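Local coordinates for methylocystis parvus OBBP MbnE (Methylocystis parvus OBBP, PDB 5ICQ), which probably binds the copper-chelating natural product methanobactin in the periplasm, as a solute-binding protein of family 5, at residues A[354-359]-A[569-574]; A[286-289]-A[293-296]. All blocks are in the same frame, centred on the assembly; numbering follows the deposited sequence.

In the fold
Contact 1 (354-359 with 569-574) and contact 2 (286-289 with 293-296) are neighbours, with centres about 13 Å apart. They meet where the loop after helix 348-355 reaches helix 291-296. Leu359 CD1 lies 3.9 Å from Trp294 CD1, and Ala357 CB lies 3.7 Å from Ser295 OG. Both segments of contact 2 come earlier in the chain than those of contact 1. Strands 567-572 and 576-581 follow each other and tie the two regions further: the first carries Phe571 of contact 1, the second pairs with strand 285-288 of contact 2. The bound sulfate sits at Arg293 in contact 2 and probably comes from the crystallisation liquor.

Contact 1: residues A[354-359]-A[569-574]; sequences NYYAGL and PLFHAS
Leu359 O and Ser574 N are joined by water 1, which gives a hydrogen to Leu359 O at 2.8 Å and takes one from Ser574 N at 2.9 Å. This water is the polar link between the two segments. The other meeting is aromatic. Tyr356 CE2 approaches Phe571 CZ to 3.4 Å. Phe571 CE1 also lies close to Tyr356 CE2, at 3.7 Å. The two ring centres are 5.1 Å apart and the planes stand at 46°, an oblique pair. Phe571 CG sits between its backbone N and carbonyl carbon (chi1 45°), and this torsion sets CE1 and CZ of the ring beside Tyr356 CE2. The side chains cross at about a right angle. Tyr355 CB lies over one face of the Tyr356 ring.

The segment 354-359 leaves helix 348-355 through a type I' beta turn from Tyr356 to Leu359, closed by Leu359 N to Tyr356 O at 3.0 Å. Gly358 takes the second of the two positive-phi positions of this turn. The partner segment lies on strand 567-572, which belongs to a mixed sheet, and the contact sets the Tyr356 turn against this strand. Leu458 of helix 453-467 touches both rings, and so does Tyr360. Phe348 meets the Phe571 ring. The Tyr356 hydroxyl is hydrogen-bonded to Asp454. An alanine in place of Tyr356 would be likely to open a gap beside Phe571 CZ and leave Asp454 without its hydroxyl mate.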
ATOM      1  N   ASN A 354       5.184 -22.174 -15.296  1.00 16.67           N
ATOM      2  CA  ASN A 354       6.096 -23.131 -14.677  1.00 16.48           C
ATOM      3  C   ASN A 354       6.205 -22.987 -13.168  1.00 18.25           C
ATOM      4  O   ASN A 354       6.537 -23.966 -12.489  1.00 20.19           O
ATOM      5  CB  ASN A 354       7.489 -23.012 -15.304  1.00 20.29           C
ATOM      6  CG  ASN A 354       7.597 -23.777 -16.611  1.00 20.33           C
ATOM      7  OD1 ASN A 354       7.836 -24.984 -16.614  1.00 29.84           O
ATOM      8  ND2 ASN A 354       7.392 -23.085 -17.725  1.00 18.87           N
ATOM      9  N   TYR A 355       5.959 -21.803 -12.611  1.00 14.17           N
ATOM     10  CA  TYR A 355       6.071 -21.646 -11.165  1.00  8.48           C
ATOM     11  C   TYR A 355       4.765 -21.308 -10.469  1.00 12.56           C
ATOM     12  O   TYR A 355       4.629 -21.600  -9.276  1.00 13.97           O
ATOM     13  CB  TYR A 355       7.093 -20.553 -10.807  1.00 13.14           C
ATOM     14  CG  TYR A 355       8.515 -20.929 -11.137  1.00 13.10           C
ATOM     15  CD1 TYR A 355       9.125 -21.990 -10.486  1.00 21.79           C
ATOM     16  CD2 TYR A 355       9.248 -20.224 -12.084  1.00 16.95           C
ATOM     17  CE1 TYR A 355      10.419 -22.353 -10.771  1.00 25.22           C
ATOM     18  CE2 TYR A 355      10.564 -20.579 -12.375  1.00 16.34           C
ATOM     19  CZ  TYR A 355      11.138 -21.648 -11.709  1.00 20.99           C
ATOM     20  OH  TYR A 355      12.434 -22.043 -11.964  1.00 18.33           O
ATOM     21  N   TYR A 356       3.806 -20.692 -11.155  1.00 12.76           N
ATOM     22  CA  TYR A 356       2.689 -20.081 -10.442  1.00 15.53           C
ATOM     23  C   TYR A 356       1.338 -20.640 -10.862  1.00 16.42           C
ATOM     24  O   TYR A 356       0.308 -20.012 -10.587  1.00 12.90           O
ATOM     25  CB  TYR A 356       2.722 -18.562 -10.617  1.00 11.07           C
ATOM     26  CG  TYR A 356       4.049 -17.979 -10.172  1.00 12.66           C
ATOM     27  CD1 TYR A 356       4.489 -18.121  -8.857  1.00 14.22           C
ATOM     28  CD2 TYR A 356       4.860 -17.294 -11.065  1.00 13.52           C
ATOM     29  CE1 TYR A 356       5.711 -17.589  -8.444  1.00 16.04           C
ATOM     30  CE2 TYR A 356       6.083 -16.760 -10.665  1.00 16.29           C
ATOM     31  CZ  TYR A 356       6.499 -16.911  -9.359  1.00 17.40           C
ATOM     32  OH  TYR A 356       7.709 -16.372  -8.975  1.00 19.18           O
ATOM     33  N   ALA A 357       1.329 -21.810 -11.504  1.00 13.16           N
ATOM     34  CA  ALA A 357       0.101 -22.503 -11.897  1.00 23.97           C
ATOM     35  C   ALA A 357      -0.780 -21.627 -12.779  1.00 21.91           C
ATOM     36  O   ALA A 357      -2.006 -21.783 -12.803  1.00 17.91           O
ATOM     37  CB  ALA A 357      -0.679 -23.001 -10.672  1.00 22.45           C
ATOM     38  N   GLY A 358      -0.159 -20.700 -13.509  1.00 13.87           N
ATOM     39  CA  GLY A 358      -0.888 -19.803 -14.390  1.00 12.41           C
ATOM     40  C   GLY A 358      -1.785 -18.803 -13.695  1.00 16.08           C
ATOM     41  O   GLY A 358      -2.637 -18.193 -14.347  1.00 16.55           O
ATOM     42  N   LEU A 359      -1.594 -18.583 -12.398  1.00 11.08           N
ATOM     43  CA  LEU A 359      -2.552 -17.806 -11.619  1.00  7.27           C
ATOM     44  C   LEU A 359      -2.312 -16.302 -11.652  1.00 13.16           C
ATOM     45  O   LEU A 359      -3.197 -15.540 -11.243  1.00 13.70           O
ATOM     46  CB  LEU A 359      -2.534 -18.272 -10.159  1.00 10.27           C
ATOM     47  CG  LEU A 359      -3.116 -19.681  -9.972  1.00 18.99           C
ATOM     48  CD1 LEU A 359      -2.845 -20.178  -8.562  1.00 11.91           C
ATOM     49  CD2 LEU A 359      -4.620 -19.695 -10.269  1.00 21.54           C
ATOM     50  N   PRO A 569       8.476  -4.676 -15.489  1.00  8.52           N
ATOM     51  CA  PRO A 569       7.356  -4.995 -14.598  1.00 10.90           C
ATOM     52  C   PRO A 569       7.199  -6.499 -14.481  1.00  9.45           C
ATOM     53  O   PRO A 569       7.377  -7.234 -15.455  1.00 10.20           O
ATOM     54  CB  PRO A 569       6.143  -4.362 -15.293  1.00 17.96           C
ATOM     55  CG  PRO A 569       6.699  -3.485 -16.370  1.00 14.78           C
ATOM     56  CD  PRO A 569       8.034  -4.057 -16.749  1.00 10.01           C
ATOM     57  N   LEU A 570       6.858  -6.947 -13.273  1.00 10.14           N
ATOM     58  CA  LEU A 570       6.614  -8.362 -13.039  1.00 11.74           C
ATOM     59  C   LEU A 570       5.109  -8.636 -13.101  1.00 10.08           C
ATOM     60  O   LEU A 570       4.506  -8.465 -14.165  1.00 10.01           O
ATOM     61  CB  LEU A 570       7.250  -8.800 -11.715  1.00  7.45           C
ATOM     62  CG  LEU A 570       8.780  -8.926 -11.852  1.00  9.92           C
ATOM     63  CD1 LEU A 570       9.457  -9.110 -10.499  1.00  9.28           C
ATOM     64  CD2 LEU A 570       9.157 -10.082 -12.789  1.00 12.44           C
ATOM     65  N   PHE A 571       4.483  -9.051 -12.003  1.00  7.10           N
ATOM     66  CA  PHE A 571       3.138  -9.618 -12.124  1.00  9.02           C
ATOM     67  C   PHE A 571       2.410  -9.548 -10.785  1.00 10.35           C
ATOM     68  O   PHE A 571       3.018  -9.317  -9.737  1.00 10.46           O
ATOM     69  CB  PHE A 571       3.216 -11.059 -12.628  1.00 10.97           C
ATOM     70  CG  PHE A 571       4.278 -11.872 -11.940  1.00 11.99           C
ATOM     71  CD1 PHE A 571       4.006 -12.534 -10.759  1.00 18.57           C
ATOM     72  CD2 PHE A 571       5.557 -11.957 -12.474  1.00 12.74           C
ATOM     73  CE1 PHE A 571       4.991 -13.278 -10.117  1.00 25.58           C
ATOM     74  CE2 PHE A 571       6.542 -12.698 -11.840  1.00 15.09           C
ATOM     75  CZ  PHE A 571       6.259 -13.356 -10.665  1.00 16.43           C
ATOM     76  N   HIS A 572       1.091  -9.768 -10.834  1.00  8.60           N
ATOM     77  CA  HIS A 572       0.253  -9.646  -9.651  1.00 11.57           C
ATOM     78  C   HIS A 572      -0.938 -10.583  -9.794  1.00 10.05           C
ATOM     79  O   HIS A 572      -1.209 -11.113 -10.870  1.00  9.38           O
ATOM     80  CB  HIS A 572      -0.212  -8.196  -9.448  1.00 12.83           C
ATOM     81  CG  HIS A 572      -1.082  -7.688 -10.557  1.00  9.48           C
ATOM     82  ND1 HIS A 572      -0.578  -7.031 -11.661  1.00  9.07           N
ATOM     83  CD2 HIS A 572      -2.424  -7.750 -10.736  1.00  9.83           C
ATOM     84  CE1 HIS A 572      -1.571  -6.714 -12.474  1.00 14.73           C
ATOM     85  NE2 HIS A 572      -2.704  -7.139 -11.938  1.00 10.33           N
ATOM     86  N   ALA A 573      -1.641 -10.803  -8.677  1.00 10.20           N
ATOM     87  CA  ALA A 573      -2.912 -11.511  -8.693  1.00 12.96           C
ATOM     88  C   ALA A 573      -4.032 -10.496  -8.914  1.00  9.99           C
ATOM     89  O   ALA A 573      -4.090  -9.471  -8.224  1.00 12.54           O
ATOM     90  CB  ALA A 573      -3.124 -12.267  -7.378  1.00 13.86           C
ATOM     91  N   SER A 574      -4.901 -10.763  -9.891  1.00 10.06           N
ATOM     92  CA  SER A 574      -5.977  -9.818 -10.170  1.00 14.25           C
ATOM     93  C   SER A 574      -7.003  -9.807  -9.056  1.00 15.58           C
ATOM     94  O   SER A 574      -7.702  -8.807  -8.876  1.00 12.59           O
ATOM     95  CB  SER A 574      -6.660 -10.146 -11.502  1.00 21.84           C
ATOM     96  OG  SER A 574      -5.823  -9.813 -12.593  1.00 29.29           O
TER
HETATM   97  O   HOH W   1      -4.337 -13.038 -11.620  1.00 17.34           O

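Contact 2: residues A[286-289]-A[293-296]; sequences RDET and RWST. With SO4 (sulfate ion), chain E.
Glu288 is shared by Arg286 and Arg293 in a salt-bridge network. Arg286 NH2 donates to Glu288 OE2 at 2.8 Å in a nearly straight bond (169°). The nitrogen stands above the carboxylate plane. Arg293 grips Glu288 OE1 side-on with two nitrogens, NE and NH2, each at 3.1 Å. Glu288 OE1 receives the NH2 bond on its syn lone pair; NE meets it on the syn side too, but tilted out of the carboxylate plane. Arg286 and Glu288 lie on strand 285-288, an outer strand of a three-stranded antiparallel sheet. Arg293 lies on the short helix 291-296 that follows, so the network pins helix to strand.

Tyr298 OH also binds Glu288 OE2, and the backbone N of Ser290 binds OE1. The two guanidinium planes are nearly perpendicular (86°). Arg286 NH2 comes over one face of the Arg293 group, 3.5 Å from Arg293 NH2. The shared carboxylate probably offsets this closeness of like charges. The bend at chi3 (46°) turns the Arg293 guanidinium so that its edge meets both the carboxylate and the sulfate ion. NH1 donates to sulfate O3 at 2.8 Å, while the bonds from NH2 to O3 and O4 are weak. Water 2 accepts from Thr289 N, donates to Asp287 O and takes a weak bond from Arg293 NH2.

Beyond the charges, Trp294 packs against Glu288. Its ring also stacks on Trp577 of strand 576-581. Glu288 CB and CG both lie 3.7 Å from Trp294 CE3.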
ATOM      1  N   ARG A 286      -8.601 -16.733   6.421  1.00  9.34           N
ATOM      2  CA  ARG A 286      -7.227 -16.594   5.960  1.00 11.59           C
ATOM      3  C   ARG A 286      -7.199 -15.950   4.580  1.00 14.85           C
ATOM      4  O   ARG A 286      -8.127 -16.110   3.775  1.00 12.64           O
ATOM      5  CB  ARG A 286      -6.488 -17.945   5.935  1.00 16.77           C
ATOM      6  CG  ARG A 286      -7.067 -18.989   4.995  1.00 16.32           C
ATOM      7  CD  ARG A 286      -6.263 -20.306   5.068  1.00 15.84           C
ATOM      8  NE  ARG A 286      -5.053 -20.266   4.251  1.00 13.68           N
ATOM      9  CZ  ARG A 286      -3.813 -20.092   4.709  1.00 14.85           C
ATOM     10  NH1 ARG A 286      -3.577 -19.940   6.010  1.00 18.10           N
ATOM     11  NH2 ARG A 286      -2.796 -20.077   3.849  1.00 17.80           N
ATOM     12  N   ASP A 287      -6.133 -15.184   4.337  1.00  9.26           N
ATOM     13  CA  ASP A 287      -5.744 -14.741   3.003  1.00 11.72           C
ATOM     14  C   ASP A 287      -4.695 -15.701   2.453  1.00 17.60           C
ATOM     15  O   ASP A 287      -3.723 -16.017   3.141  1.00 18.91           O
ATOM     16  CB  ASP A 287      -5.167 -13.324   3.050  1.00 20.89           C
ATOM     17  CG  ASP A 287      -6.174 -12.299   3.501  1.00 26.56           C
ATOM     18  OD1 ASP A 287      -7.307 -12.307   2.977  1.00 28.61           O
ATOM     19  OD2 ASP A 287      -5.831 -11.486   4.384  1.00 29.71           O
ATOM     20  N   GLU A 288      -4.878 -16.153   1.214  1.00 15.11           N
ATOM     21  CA  GLU A 288      -3.934 -17.056   0.575  1.00 12.55           C
ATOM     22  C   GLU A 288      -2.996 -16.263  -0.322  1.00 17.55           C
ATOM     23  O   GLU A 288      -3.454 -15.491  -1.171  1.00 16.93           O
ATOM     24  CB  GLU A 288      -4.660 -18.124  -0.247  1.00 12.28           C
ATOM     25  CG  GLU A 288      -3.746 -19.203  -0.755  1.00 11.46           C
ATOM     26  CD  GLU A 288      -2.972 -19.833   0.371  1.00 17.33           C
ATOM     27  OE1 GLU A 288      -1.746 -19.589   0.473  1.00 18.23           O
ATOM     28  OE2 GLU A 288      -3.605 -20.547   1.167  1.00 18.59           O
ATOM     29  N   THR A 289      -1.684 -16.458  -0.142  1.00 15.62           N
ATOM     30  CA  THR A 289      -0.691 -15.834  -1.010  1.00 18.31           C
ATOM     31  C   THR A 289       0.199 -16.841  -1.722  1.00 21.71           C
ATOM     32  O   THR A 289       1.040 -16.434  -2.531  1.00 18.74           O
ATOM     33  CB  THR A 289       0.195 -14.858  -0.216  1.00 22.57           C
ATOM     34  OG1 THR A 289       0.706 -15.518   0.944  1.00 25.59           O
ATOM     35  CG2 THR A 289      -0.607 -13.637   0.223  1.00 32.22           C
ATOM     36  N   ARG A 293      -0.445 -23.551  -2.815  1.00 14.66           N
ATOM     37  CA  ARG A 293      -1.503 -23.940  -1.893  1.00 17.55           C
ATOM     38  C   ARG A 293      -2.870 -23.620  -2.477  1.00 15.72           C
ATOM     39  O   ARG A 293      -3.787 -24.445  -2.412  1.00 16.99           O
ATOM     40  CB  ARG A 293      -1.305 -23.235  -0.551  1.00 19.92           C
ATOM     41  CG  ARG A 293      -1.908 -23.942   0.636  1.00 33.32           C
ATOM     42  CD  ARG A 293      -1.078 -23.619   1.869  1.00 33.30           C
ATOM     43  NE  ARG A 293      -0.782 -22.198   1.927  1.00 41.68           N
ATOM     44  CZ  ARG A 293       0.244 -21.675   2.587  1.00 39.07           C
ATOM     45  NH1 ARG A 293       1.081 -22.464   3.251  1.00 41.45           N
ATOM     46  NH2 ARG A 293       0.433 -20.365   2.568  1.00 36.43           N
ATOM     47  N   TRP A 294      -3.019 -22.430  -3.065  1.00 14.52           N
ATOM     48  CA  TRP A 294      -4.275 -22.084  -3.724  1.00 12.30           C
ATOM     49  C   TRP A 294      -4.601 -23.095  -4.805  1.00 17.24           C
ATOM     50  O   TRP A 294      -5.754 -23.527  -4.934  1.00 14.26           O
ATOM     51  CB  TRP A 294      -4.180 -20.669  -4.307  1.00 14.69           C
ATOM     52  CG  TRP A 294      -5.492 -20.053  -4.758  1.00 17.44           C
ATOM     53  CD1 TRP A 294      -5.814 -19.665  -6.027  1.00 18.52           C
ATOM     54  CD2 TRP A 294      -6.636 -19.737  -3.937  1.00 15.99           C
ATOM     55  NE1 TRP A 294      -7.087 -19.125  -6.049  1.00 16.81           N
ATOM     56  CE2 TRP A 294      -7.607 -19.155  -4.780  1.00 16.05           C
ATOM     57  CE3 TRP A 294      -6.924 -19.880  -2.572  1.00 14.98           C
ATOM     58  CZ2 TRP A 294      -8.853 -18.720  -4.305  1.00 12.70           C
ATOM     59  CZ3 TRP A 294      -8.156 -19.442  -2.098  1.00 18.72           C
ATOM     60  CH2 TRP A 294      -9.108 -18.869  -2.967  1.00 12.70           C
ATOM     61  N   SER A 295      -3.581 -23.527  -5.558  1.00 12.50           N
ATOM     62  CA  SER A 295      -3.802 -24.416  -6.691  1.00 18.37           C
ATOM     63  C   SER A 295      -4.202 -25.821  -6.248  1.00 22.58           C
ATOM     64  O   SER A 295      -5.099 -26.424  -6.845  1.00 25.18           O
ATOM     65  CB  SER A 295      -2.550 -24.465  -7.568  1.00 20.24           C
ATOM     66  OG  SER A 295      -2.733 -25.361  -8.641  1.00 34.93           O
ATOM     67  N   THR A 296      -3.558 -26.369  -5.207  1.00 20.80           N
ATOM     68  CA  THR A 296      -3.772 -27.772  -4.866  1.00 26.72           C
ATOM     69  C   THR A 296      -4.061 -28.059  -3.399  1.00 26.87           C
ATOM     70  O   THR A 296      -4.316 -29.220  -3.061  1.00 29.60           O
ATOM     71  CB  THR A 296      -2.555 -28.620  -5.286  1.00 29.82           C
ATOM     72  OG1 THR A 296      -1.391 -28.164  -4.586  1.00 30.91           O
ATOM     73  CG2 THR A 296      -2.313 -28.523  -6.788  1.00 28.95           C
TER
HETATM   74  S   SO4 E 704       4.038 -19.691   3.024  1.00 69.83           S
HETATM   75  O1  SO4 E 704       4.214 -18.900   4.237  1.00 70.61           O
HETATM   76  O2  SO4 E 704       5.336 -19.910   2.392  1.00 74.87           O
HETATM   77  O3  SO4 E 704       3.441 -20.982   3.354  1.00 66.84           O
HETATM   78  O4  SO4 E 704       3.165 -18.961   2.110  1.00 69.83           O
HETATM   79  O   HOH W   2      -0.864 -17.245   2.555  1.00 35.13           O